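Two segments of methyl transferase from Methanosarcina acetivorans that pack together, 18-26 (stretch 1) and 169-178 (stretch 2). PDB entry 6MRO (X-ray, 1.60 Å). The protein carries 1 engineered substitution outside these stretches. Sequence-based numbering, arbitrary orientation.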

# COMPACT_ATOMS: atom_id res chain seq x y z
N PRO A 18 -12.21 -2.02 -2.46
CA PRO A 18 -10.85 -1.61 -2.82
C PRO A 18 -10.81 -0.12 -3.07
O PRO A 18 -11.81 0.49 -3.44
CB PRO A 18 -10.56 -2.40 -4.11
CG PRO A 18 -11.56 -3.53 -4.09
CD PRO A 18 -12.78 -2.97 -3.44
N GLN A 19 -9.64 0.48 -2.85
CA GLN A 19 -9.48 1.88 -3.18
C GLN A 19 -9.66 2.09 -4.68
O GLN A 19 -9.10 1.33 -5.48
CB GLN A 19 -8.10 2.40 -2.75
CG GLN A 19 -8.03 2.67 -1.25
CD GLN A 19 -8.79 3.90 -0.87
OE1 GLN A 19 -9.22 4.68 -1.73
NE2 GLN A 19 -9.04 4.06 0.42
N PRO A 20 -10.40 3.12 -5.10
CA PRO A 20 -10.61 3.32 -6.54
C PRO A 20 -9.32 3.49 -7.31
O PRO A 20 -9.23 3.02 -8.45
CB PRO A 20 -11.49 4.57 -6.59
CG PRO A 20 -12.27 4.51 -5.31
CD PRO A 20 -11.37 3.87 -4.28
N ALA A 21 -8.30 4.12 -6.72
CA ALA A 21 -7.05 4.31 -7.46
C ALA A 21 -6.43 2.98 -7.86
O ALA A 21 -5.87 2.85 -8.95
CB ALA A 21 -6.06 5.13 -6.62
N PHE A 22 -6.55 1.96 -6.99
CA PHE A 22 -6.01 0.65 -7.34
C PHE A 22 -6.93 -0.12 -8.28
O PHE A 22 -6.44 -0.85 -9.15
CB PHE A 22 -5.70 -0.12 -6.06
CG PHE A 22 -4.48 0.40 -5.34
CD1 PHE A 22 -3.21 0.11 -5.80
CD2 PHE A 22 -4.60 1.18 -4.21
CE1 PHE A 22 -2.08 0.61 -5.16
CE2 PHE A 22 -3.47 1.69 -3.55
CZ PHE A 22 -2.22 1.40 -4.03
N GLN A 23 -8.25 0.03 -8.13
CA GLN A 23 -9.17 -0.55 -9.12
C GLN A 23 -8.89 0.00 -10.51
O GLN A 23 -8.95 -0.73 -11.51
CB GLN A 23 -10.62 -0.25 -8.73
CG GLN A 23 -11.63 -0.48 -9.87
CD GLN A 23 -11.74 -1.95 -10.26
OE1 GLN A 23 -11.65 -2.84 -9.41
NE2 GLN A 23 -11.95 -2.21 -11.55
N ALA A 24 -8.52 1.28 -10.58
CA ALA A 24 -8.27 1.92 -11.87
C ALA A 24 -6.98 1.40 -12.50
O ALA A 24 -6.85 1.40 -13.73
CB ALA A 24 -8.22 3.44 -11.70
N LEU A 25 -6.02 0.97 -11.67
CA LEU A 25 -4.80 0.37 -12.19
C LEU A 25 -5.09 -0.96 -12.86
O LEU A 25 -4.38 -1.36 -13.79
CB LEU A 25 -3.78 0.17 -11.07
CG LEU A 25 -3.15 1.43 -10.47
CD1 LEU A 25 -2.28 1.08 -9.25
CD2 LEU A 25 -2.32 2.13 -11.56
N ILE A 26 -6.12 -1.66 -12.41
CA ILE A 26 -6.55 -2.85 -13.13
C ILE A 26 -7.21 -2.46 -14.44
O ILE A 26 -6.88 -3.00 -15.50
CB ILE A 26 -7.48 -3.71 -12.24
CG1 ILE A 26 -6.70 -4.20 -11.02
CG2 ILE A 26 -8.00 -4.90 -13.03
CD1 ILE A 26 -5.80 -5.38 -11.31
N ILE A 169 7.59 6.85 -12.63
CA ILE A 169 6.87 6.94 -13.90
C ILE A 169 5.92 8.12 -13.90
O ILE A 169 5.95 8.96 -14.81
CB ILE A 169 6.13 5.61 -14.19
CG1 ILE A 169 7.10 4.42 -14.08
CG2 ILE A 169 5.48 5.66 -15.57
CD1 ILE A 169 8.24 4.44 -15.05
N TYR A 170 5.11 8.24 -12.85
CA TYR A 170 4.24 9.39 -12.67
C TYR A 170 3.88 9.53 -11.20
O TYR A 170 3.99 8.58 -10.42
CB TYR A 170 2.98 9.29 -13.53
CG TYR A 170 2.06 8.11 -13.27
CD1 TYR A 170 1.28 8.02 -12.10
CD2 TYR A 170 1.91 7.11 -14.23
CE1 TYR A 170 0.42 6.96 -11.89
CE2 TYR A 170 1.06 6.04 -14.02
CZ TYR A 170 0.32 5.96 -12.86
OH TYR A 170 -0.53 4.90 -12.66
N ILE A 171 3.47 10.74 -10.84
CA ILE A 171 2.73 11.01 -9.61
C ILE A 171 1.45 11.72 -10.04
O ILE A 171 1.51 12.88 -10.50
CB ILE A 171 3.53 11.86 -8.61
CG1 ILE A 171 4.90 11.22 -8.34
CG2 ILE A 171 2.75 12.05 -7.32
CD1 ILE A 171 5.88 12.13 -7.61
N LYS A 172 0.32 11.05 -9.91
CA LYS A 172 -0.96 11.50 -10.44
C LYS A 172 -1.89 11.94 -9.32
O LYS A 172 -1.94 11.32 -8.25
CB LYS A 172 -1.65 10.37 -11.23
CG LYS A 172 -1.32 10.36 -12.70
CD LYS A 172 -1.99 9.19 -13.42
CE LYS A 172 -1.55 9.17 -14.88
NZ LYS A 172 -1.80 7.87 -15.55
N ASP A 173 -2.64 13.01 -9.57
CA ASP A 173 -3.73 13.38 -8.68
C ASP A 173 -4.83 12.33 -8.77
O ASP A 173 -5.28 11.98 -9.87
CB ASP A 173 -4.30 14.75 -9.05
CG ASP A 173 -3.35 15.88 -8.72
OD1 ASP A 173 -2.81 16.50 -9.66
OD2 ASP A 173 -3.15 16.16 -7.52
N VAL A 174 -5.23 11.79 -7.62
CA VAL A 174 -6.34 10.86 -7.57
C VAL A 174 -7.20 11.17 -6.35
O VAL A 174 -7.04 12.21 -5.70
CB VAL A 174 -5.85 9.39 -7.54
CG1 VAL A 174 -5.12 9.03 -8.83
CG2 VAL A 174 -4.97 9.15 -6.31
N ILE A 175 -8.14 10.29 -6.04
CA ILE A 175 -9.02 10.41 -4.89
C ILE A 175 -8.74 9.25 -3.95
O ILE A 175 -8.40 8.15 -4.40
CB ILE A 175 -10.49 10.43 -5.35
CG1 ILE A 175 -10.84 11.78 -5.97
CG2 ILE A 175 -11.42 10.13 -4.19
CD1 ILE A 175 -10.45 12.94 -5.10
N PHE A 176 -8.82 9.50 -2.65
CA PHE A 176 -8.70 8.47 -1.62
C PHE A 176 -10.05 8.35 -0.93
O PHE A 176 -10.56 9.35 -0.40
CB PHE A 176 -7.59 8.82 -0.62
CG PHE A 176 -7.36 7.76 0.42
CD1 PHE A 176 -6.34 6.84 0.28
CD2 PHE A 176 -8.15 7.71 1.57
CE1 PHE A 176 -6.12 5.87 1.24
CE2 PHE A 176 -7.93 6.75 2.54
CZ PHE A 176 -6.91 5.82 2.37
N ASP A 177 -10.64 7.16 -0.96
CA ASP A 177 -11.93 6.98 -0.31
C ASP A 177 -11.72 6.82 1.19
O ASP A 177 -10.79 6.13 1.63
CB ASP A 177 -12.68 5.76 -0.86
CG ASP A 177 -13.41 6.05 -2.15
OD1 ASP A 177 -13.40 7.23 -2.59
OD2 ASP A 177 -13.98 5.10 -2.73
N SER A 178 -12.58 7.45 1.97
CA SER A 178 -12.42 7.47 3.41
C SER A 178 -13.78 7.34 4.08
O SER A 178 -14.82 7.69 3.52
CB SER A 178 -11.72 8.76 3.87
OG SER A 178 -11.72 8.91 5.29
O HOH W 1 -8.37 5.53 -4.24

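What ties the strand to the start of the helix? The carboxamide of Gln19 reads both polar backbone groups of Asp177. Asp177 N donates to Gln19 OE1 at 3.0 Å, and Gln19 NE2 donates to Asp177 O, also at 3.0 Å. Angles of 161° and 169° at the hydrogens make both bonds nearly straight, so the carboxamide pairs with the N-H and C=O of one residue, somewhat as another strand might. With chi1 and chi2 both m, the side chain brings its end close to the strand although its CA-to-CB bond points sideways.

How is Ile175 O satisfied? A water fills the gap, donating to Ile175 O at 2.6 Å and to Gln19 OE1 at 2.8 Å, while accepting from Ala21 N at 2.9 Å. Gln19 OE1 therefore accepts twice, and Ala21 N, in the first turn and so without a carbonyl four residues back in the helix, finds its acceptor in the water.

What else does Gln19 do? At the N-cap position, Gln19 O accepts from Gln23 N at 3.1 Å, while Gln19 NE2 lies over one face of the Phe176 ring, 3.4 Å from Phe176 CZ.

What contacts lie beyond the polar cluster? Ala21 CB makes an apolar contact with Val174 CG2 at 4.2 Å. Farther along, Leu25 CD2 makes a van der Waals approach to Tyr170 OH at 3.5 Å; that hydroxyl is hydrogen-bonded elsewhere in the structure.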